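PDB 6S8T: erythrocyte membrane protein 1 from Plasmodium falciparum, which mediates adhesion of infected erythrocytes to host receptors, its DBLbeta domain, the part described here, binding ICAM-1. Local coordinates for residues A[38-50]-A[130-143]. Numbering follows the deposited sequence.
Sequences KLRADAKQGIYKK and WVTEDGKAIHSLLG
S140 OG stands between two backbones. It donates to K136 O one helical turn back, at 3.2 Å, and takes a weak bond from I47 N across the contact. K136 O also accepts from S140 N, so two donors of one residue grip it at the start of helix 137-163.

The stronger bond between the segments runs from D42 N to H139 ND1, at 3.0 Å. D42 N lies at the imidazole edge, 5° out of its plane. The N-H...ND1 angle is 149°, a somewhat bent bond. ND1 is the acceptor. Q45 CB sits over one face of the ring, 3.9 Å from its centroid, in a CH-pi contact. I138 CG2 lies over the opposite face. Beyond CG the Q45 chain is extended (chi2 -180°), which carries OE1 over the ring, 3.3 Å from H139 CE1.

A41 CB fits between I138 CG2 and L142 CD2, and L39 CD2 meets I138 CD1. N256 of helix 246-268 ties down A41 N and L39 O. Y48 OH donates to A43 O at 2.7 Å, in the carbonyl plane and on a lone pair. This bond sets the phenol end close to G143 CA, where the helix has no side chain. I47 CD1 rests on D134 OD2, and the K50 chain crosses W130 at about a right angle, with CE 3.4 Å from NE1.

D42 OD1 accepts from K44 N, forming an Asx turn at the 3-10 segment 43-45. This is an irregular loop packed across the first turns of helix 137-163 and against W130 of helix 128-132, in the mainly helical Duffy-binding-like fold.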
loop_
_atom_site.group_PDB
_atom_site.type_symbol
_atom_site.label_atom_id
_atom_site.label_comp_id
_atom_site.label_asym_id
_atom_site.label_seq_id
_atom_site.Cartn_x
_atom_site.Cartn_y
_atom_site.Cartn_z
ATOM N N LYS A 38 -15.997 -21.648 -11.720
ATOM C CA LYS A 38 -17.337 -21.133 -11.481
ATOM C C LYS A 38 -17.342 -19.698 -10.975
ATOM O O LYS A 38 -18.420 -19.109 -10.849
ATOM C CB LYS A 38 -18.078 -22.025 -10.481
ATOM C CG LYS A 38 -18.374 -23.426 -10.988
ATOM C CD LYS A 38 -19.239 -24.194 -10.001
ATOM C CE LYS A 38 -19.578 -25.580 -10.524
ATOM N NZ LYS A 38 -20.502 -26.312 -9.611
ATOM N N LEU A 39 -16.177 -19.122 -10.682
ATOM C CA LEU A 39 -16.093 -17.778 -10.130
ATOM C C LEU A 39 -15.616 -16.745 -11.142
ATOM O O LEU A 39 -15.479 -15.567 -10.786
ATOM C CB LEU A 39 -15.175 -17.777 -8.900
ATOM C CG LEU A 39 -15.674 -18.607 -7.709
ATOM C CD1 LEU A 39 -14.578 -18.809 -6.680
ATOM C CD2 LEU A 39 -16.885 -17.955 -7.068
ATOM N N ARG A 40 -15.357 -17.147 -12.385
ATOM C CA ARG A 40 -15.020 -16.196 -13.438
ATOM C C ARG A 40 -16.235 -15.326 -13.742
ATOM O O ARG A 40 -17.297 -15.839 -14.112
ATOM C CB ARG A 40 -14.552 -16.935 -14.689
ATOM C CG ARG A 40 -13.206 -17.632 -14.526
ATOM C CD ARG A 40 -12.795 -18.400 -15.779
ATOM N NE ARG A 40 -13.538 -19.649 -15.938
ATOM C CZ ARG A 40 -14.577 -19.807 -16.753
ATOM N NH1 ARG A 40 -15.004 -18.795 -17.494
ATOM N NH2 ARG A 40 -15.188 -20.981 -16.828
ATOM N N ALA A 41 -16.082 -14.013 -13.585
ATOM C CA ALA A 41 -17.200 -13.086 -13.646
ATOM C C ALA A 41 -17.110 -12.186 -14.873
ATOM O O ALA A 41 -16.067 -12.076 -15.523
ATOM C CB ALA A 41 -17.263 -12.228 -12.378
ATOM N N ASP A 42 -18.234 -11.541 -15.179
ATOM C CA ASP A 42 -18.329 -10.591 -16.282
ATOM C C ASP A 42 -19.276 -9.478 -15.863
ATOM O O ASP A 42 -20.448 -9.738 -15.577
ATOM C CB ASP A 42 -18.825 -11.269 -17.564
ATOM C CG ASP A 42 -18.995 -10.293 -18.721
ATOM O OD1 ASP A 42 -18.475 -9.158 -18.643
ATOM O OD2 ASP A 42 -19.656 -10.665 -19.714
ATOM N N ALA A 43 -18.768 -8.243 -15.830
ATOM C CA ALA A 43 -19.581 -7.121 -15.374
ATOM C C ALA A 43 -20.833 -6.942 -16.224
ATOM O O ALA A 43 -21.887 -6.563 -15.701
ATOM C CB ALA A 43 -18.748 -5.838 -15.372
ATOM N N LYS A 44 -20.746 -7.224 -17.526
ATOM C CA LYS A 44 -21.898 -7.058 -18.405
ATOM C C LYS A 44 -23.038 -8.009 -18.067
ATOM O O LYS A 44 -24.193 -7.705 -18.383
ATOM C CB LYS A 44 -21.480 -7.250 -19.865
ATOM C CG LYS A 44 -20.518 -6.187 -20.375
ATOM C CD LYS A 44 -20.168 -6.405 -21.839
ATOM C CE LYS A 44 -19.440 -7.725 -22.042
ATOM N NZ LYS A 44 -19.075 -7.943 -23.470
ATOM N N GLN A 45 -22.747 -9.144 -17.433
ATOM C CA GLN A 45 -23.769 -10.116 -17.067
ATOM C C GLN A 45 -24.409 -9.824 -15.715
ATOM O O GLN A 45 -25.157 -10.662 -15.204
ATOM C CB GLN A 45 -23.179 -11.529 -17.064
ATOM C CG GLN A 45 -22.653 -11.984 -18.414
ATOM C CD GLN A 45 -22.086 -13.391 -18.370
ATOM O OE1 GLN A 45 -22.490 -14.208 -17.544
ATOM N NE2 GLN A 45 -21.139 -13.676 -19.258
ATOM N N GLY A 46 -24.132 -8.662 -15.125
ATOM C CA GLY A 46 -24.753 -8.266 -13.882
ATOM C C GLY A 46 -25.939 -7.334 -14.103
ATOM O O GLY A 46 -26.154 -6.801 -15.188
ATOM N N ILE A 47 -26.715 -7.153 -13.038
ATOM C CA ILE A 47 -27.871 -6.264 -13.036
ATOM C C ILE A 47 -27.630 -5.175 -12.000
ATOM O O ILE A 47 -27.303 -5.475 -10.844
ATOM C CB ILE A 47 -29.178 -7.023 -12.745
ATOM C CG1 ILE A 47 -29.445 -8.057 -13.841
ATOM C CG2 ILE A 47 -30.340 -6.051 -12.619
ATOM C CD1 ILE A 47 -30.778 -8.771 -13.704
ATOM N N TYR A 48 -27.788 -3.919 -12.413
ATOM C CA TYR A 48 -27.458 -2.769 -11.579
ATOM C C TYR A 48 -28.669 -1.854 -11.494
ATOM O O TYR A 48 -29.194 -1.422 -12.527
ATOM C CB TYR A 48 -26.245 -2.019 -12.141
ATOM C CG TYR A 48 -25.062 -2.920 -12.435
ATOM C CD1 TYR A 48 -24.172 -3.280 -11.430
ATOM C CD2 TYR A 48 -24.840 -3.413 -13.716
ATOM C CE1 TYR A 48 -23.092 -4.107 -11.694
ATOM C CE2 TYR A 48 -23.763 -4.242 -13.989
ATOM C CZ TYR A 48 -22.893 -4.585 -12.973
ATOM O OH TYR A 48 -21.818 -5.406 -13.237
ATOM N N LYS A 49 -29.110 -1.565 -10.268
ATOM C CA LYS A 49 -30.270 -0.707 -10.018
ATOM C C LYS A 49 -31.522 -1.234 -10.718
ATOM O O LYS A 49 -32.406 -0.461 -11.098
ATOM C CB LYS A 49 -29.989 0.740 -10.430
ATOM C CG LYS A 49 -28.822 1.366 -9.692
ATOM C CD LYS A 49 -28.494 2.750 -10.220
ATOM C CE LYS A 49 -27.270 3.318 -9.513
ATOM N NZ LYS A 49 -26.879 4.652 -10.040
ATOM N N LYS A 50 -31.592 -2.555 -10.891
ATOM C CA LYS A 50 -32.732 -3.236 -11.504
ATOM C C LYS A 50 -33.012 -2.693 -12.909
ATOM O O LYS A 50 -34.101 -2.205 -13.216
ATOM C CB LYS A 50 -33.971 -3.137 -10.607
ATOM C CG LYS A 50 -33.777 -3.757 -9.230
ATOM C CD LYS A 50 -35.030 -3.635 -8.379
ATOM C CE LYS A 50 -34.830 -4.278 -7.015
ATOM N NZ LYS A 50 -36.021 -4.107 -6.137
ATOM N N TRP A 130 -29.796 -5.533 -4.022
ATOM C CA TRP A 130 -29.612 -5.328 -5.456
ATOM C C TRP A 130 -28.479 -6.187 -6.004
ATOM O O TRP A 130 -28.489 -6.549 -7.187
ATOM C CB TRP A 130 -29.347 -3.851 -5.747
ATOM C CG TRP A 130 -30.558 -2.967 -5.611
ATOM C CD1 TRP A 130 -31.850 -3.364 -5.411
ATOM C CD2 TRP A 130 -30.583 -1.534 -5.665
ATOM N NE1 TRP A 130 -32.676 -2.268 -5.340
ATOM C CE2 TRP A 130 -31.923 -1.134 -5.491
ATOM C CE3 TRP A 130 -29.603 -0.552 -5.842
ATOM C CZ2 TRP A 130 -32.306 0.206 -5.490
ATOM C CZ3 TRP A 130 -29.987 0.778 -5.841
ATOM C CH2 TRP A 130 -31.326 1.144 -5.666
ATOM N N VAL A 131 -27.504 -6.530 -5.164
ATOM C CA VAL A 131 -26.377 -7.332 -5.625
ATOM C C VAL A 131 -26.751 -8.809 -5.731
ATOM O O VAL A 131 -26.277 -9.506 -6.636
ATOM C CB VAL A 131 -25.172 -7.120 -4.692
ATOM C CG1 VAL A 131 -23.960 -7.898 -5.185
ATOM C CG2 VAL A 131 -24.845 -5.639 -4.579
ATOM N N THR A 132 -27.612 -9.310 -4.840
ATOM C CA THR A 132 -27.820 -10.744 -4.702
ATOM C C THR A 132 -29.214 -11.237 -5.064
ATOM O O THR A 132 -29.368 -12.438 -5.312
ATOM C CB THR A 132 -27.523 -11.189 -3.261
ATOM O OG1 THR A 132 -28.403 -10.508 -2.358
ATOM C CG2 THR A 132 -26.081 -10.878 -2.889
ATOM N N GLU A 133 -30.225 -10.365 -5.105
ATOM C CA GLU A 133 -31.602 -10.839 -5.232
ATOM C C GLU A 133 -31.849 -11.538 -6.564
ATOM O O GLU A 133 -32.713 -12.418 -6.650
ATOM C CB GLU A 133 -32.580 -9.676 -5.059
ATOM C CG GLU A 133 -34.012 -10.102 -4.781
ATOM C CD GLU A 133 -34.172 -10.759 -3.422
ATOM O OE1 GLU A 133 -33.377 -10.447 -2.510
ATOM O OE2 GLU A 133 -35.094 -11.589 -3.267
ATOM N N ASP A 134 -31.109 -11.170 -7.608
ATOM C CA ASP A 134 -31.283 -11.771 -8.923
ATOM C C ASP A 134 -30.437 -13.020 -9.127
ATOM O O ASP A 134 -30.453 -13.590 -10.223
ATOM C CB ASP A 134 -30.961 -10.746 -10.016
ATOM C CG ASP A 134 -32.031 -9.678 -10.143
ATOM O OD1 ASP A 134 -33.225 -10.012 -9.987
ATOM O OD2 ASP A 134 -31.680 -8.506 -10.395
ATOM N N GLY A 135 -29.705 -13.461 -8.106
ATOM C CA GLY A 135 -28.878 -14.644 -8.237
ATOM C C GLY A 135 -27.636 -14.474 -9.079
ATOM O O GLY A 135 -27.015 -15.476 -9.446
ATOM N N LYS A 136 -27.247 -13.242 -9.397
ATOM C CA LYS A 136 -26.066 -12.968 -10.207
ATOM C C LYS A 136 -25.054 -12.129 -9.433
ATOM O O LYS A 136 -24.458 -11.190 -9.966
ATOM C CB LYS A 136 -26.452 -12.282 -11.517
ATOM C CG LYS A 136 -27.345 -13.126 -12.419
ATOM C CD LYS A 136 -27.353 -12.602 -13.849
ATOM C CE LYS A 136 -28.707 -12.019 -14.235
ATOM N NZ LYS A 136 -29.768 -13.064 -14.332
ATOM N N ALA A 137 -24.839 -12.472 -8.160
ATOM C CA ALA A 137 -23.920 -11.712 -7.319
ATOM C C ALA A 137 -22.473 -11.846 -7.765
ATOM O O ALA A 137 -21.658 -10.971 -7.455
ATOM C CB ALA A 137 -24.051 -12.150 -5.861
ATOM N N ILE A 138 -22.135 -12.923 -8.476
ATOM C CA ILE A 138 -20.778 -13.081 -8.993
ATOM C C ILE A 138 -20.451 -11.965 -9.976
ATOM O O ILE A 138 -19.355 -11.391 -9.947
ATOM C CB ILE A 138 -20.617 -14.473 -9.633
ATOM C CG1 ILE A 138 -20.482 -15.536 -8.546
ATOM C CG2 ILE A 138 -19.410 -14.516 -10.551
ATOM C CD1 ILE A 138 -19.287 -15.315 -7.661
ATOM N N HIS A 139 -21.404 -11.626 -10.842
ATOM C CA HIS A 139 -21.178 -10.638 -11.887
ATOM C C HIS A 139 -21.448 -9.212 -11.428
ATOM O O HIS A 139 -20.770 -8.285 -11.884
ATOM C CB HIS A 139 -22.053 -10.961 -13.101
ATOM C CG HIS A 139 -21.924 -12.375 -13.577
ATOM N ND1 HIS A 139 -20.856 -12.813 -14.329
ATOM C CD2 HIS A 139 -22.726 -13.451 -13.402
ATOM C CE1 HIS A 139 -21.008 -14.097 -14.602
ATOM N NE2 HIS A 139 -22.135 -14.509 -14.050
ATOM N N SER A 140 -22.424 -9.012 -10.539
ATOM C CA SER A 140 -22.717 -7.666 -10.059
ATOM C C SER A 140 -21.603 -7.127 -9.170
ATOM O O SER A 140 -21.346 -5.917 -9.167
ATOM C CB SER A 140 -24.050 -7.652 -9.309
ATOM O OG SER A 140 -25.121 -8.029 -10.158
ATOM N N LEU A 141 -20.932 -7.999 -8.411
ATOM C CA LEU A 141 -19.843 -7.540 -7.555
ATOM C C LEU A 141 -18.656 -7.058 -8.378
ATOM O O LEU A 141 -18.008 -6.067 -8.018
ATOM C CB LEU A 141 -19.413 -8.652 -6.598
ATOM C CG LEU A 141 -18.232 -8.320 -5.678
ATOM C CD1 LEU A 141 -18.568 -7.146 -4.776
ATOM C CD2 LEU A 141 -17.823 -9.530 -4.851
ATOM N N LEU A 142 -18.359 -7.740 -9.488
ATOM C CA LEU A 142 -17.227 -7.342 -10.321
ATOM C C LEU A 142 -17.430 -5.947 -10.902
ATOM O O LEU A 142 -16.469 -5.181 -11.041
ATOM C CB LEU A 142 -17.015 -8.361 -11.441
ATOM C CG LEU A 142 -15.921 -8.023 -12.456
ATOM C CD1 LEU A 142 -14.572 -7.915 -11.768
ATOM C CD2 LEU A 142 -15.876 -9.049 -13.580
ATOM N N GLY A 143 -18.672 -5.599 -11.242
ATOM C CA GLY A 143 -18.934 -4.277 -11.790
ATOM C C GLY A 143 -18.565 -3.162 -10.831
ATOM O O GLY A 143 -17.930 -2.179 -11.222
#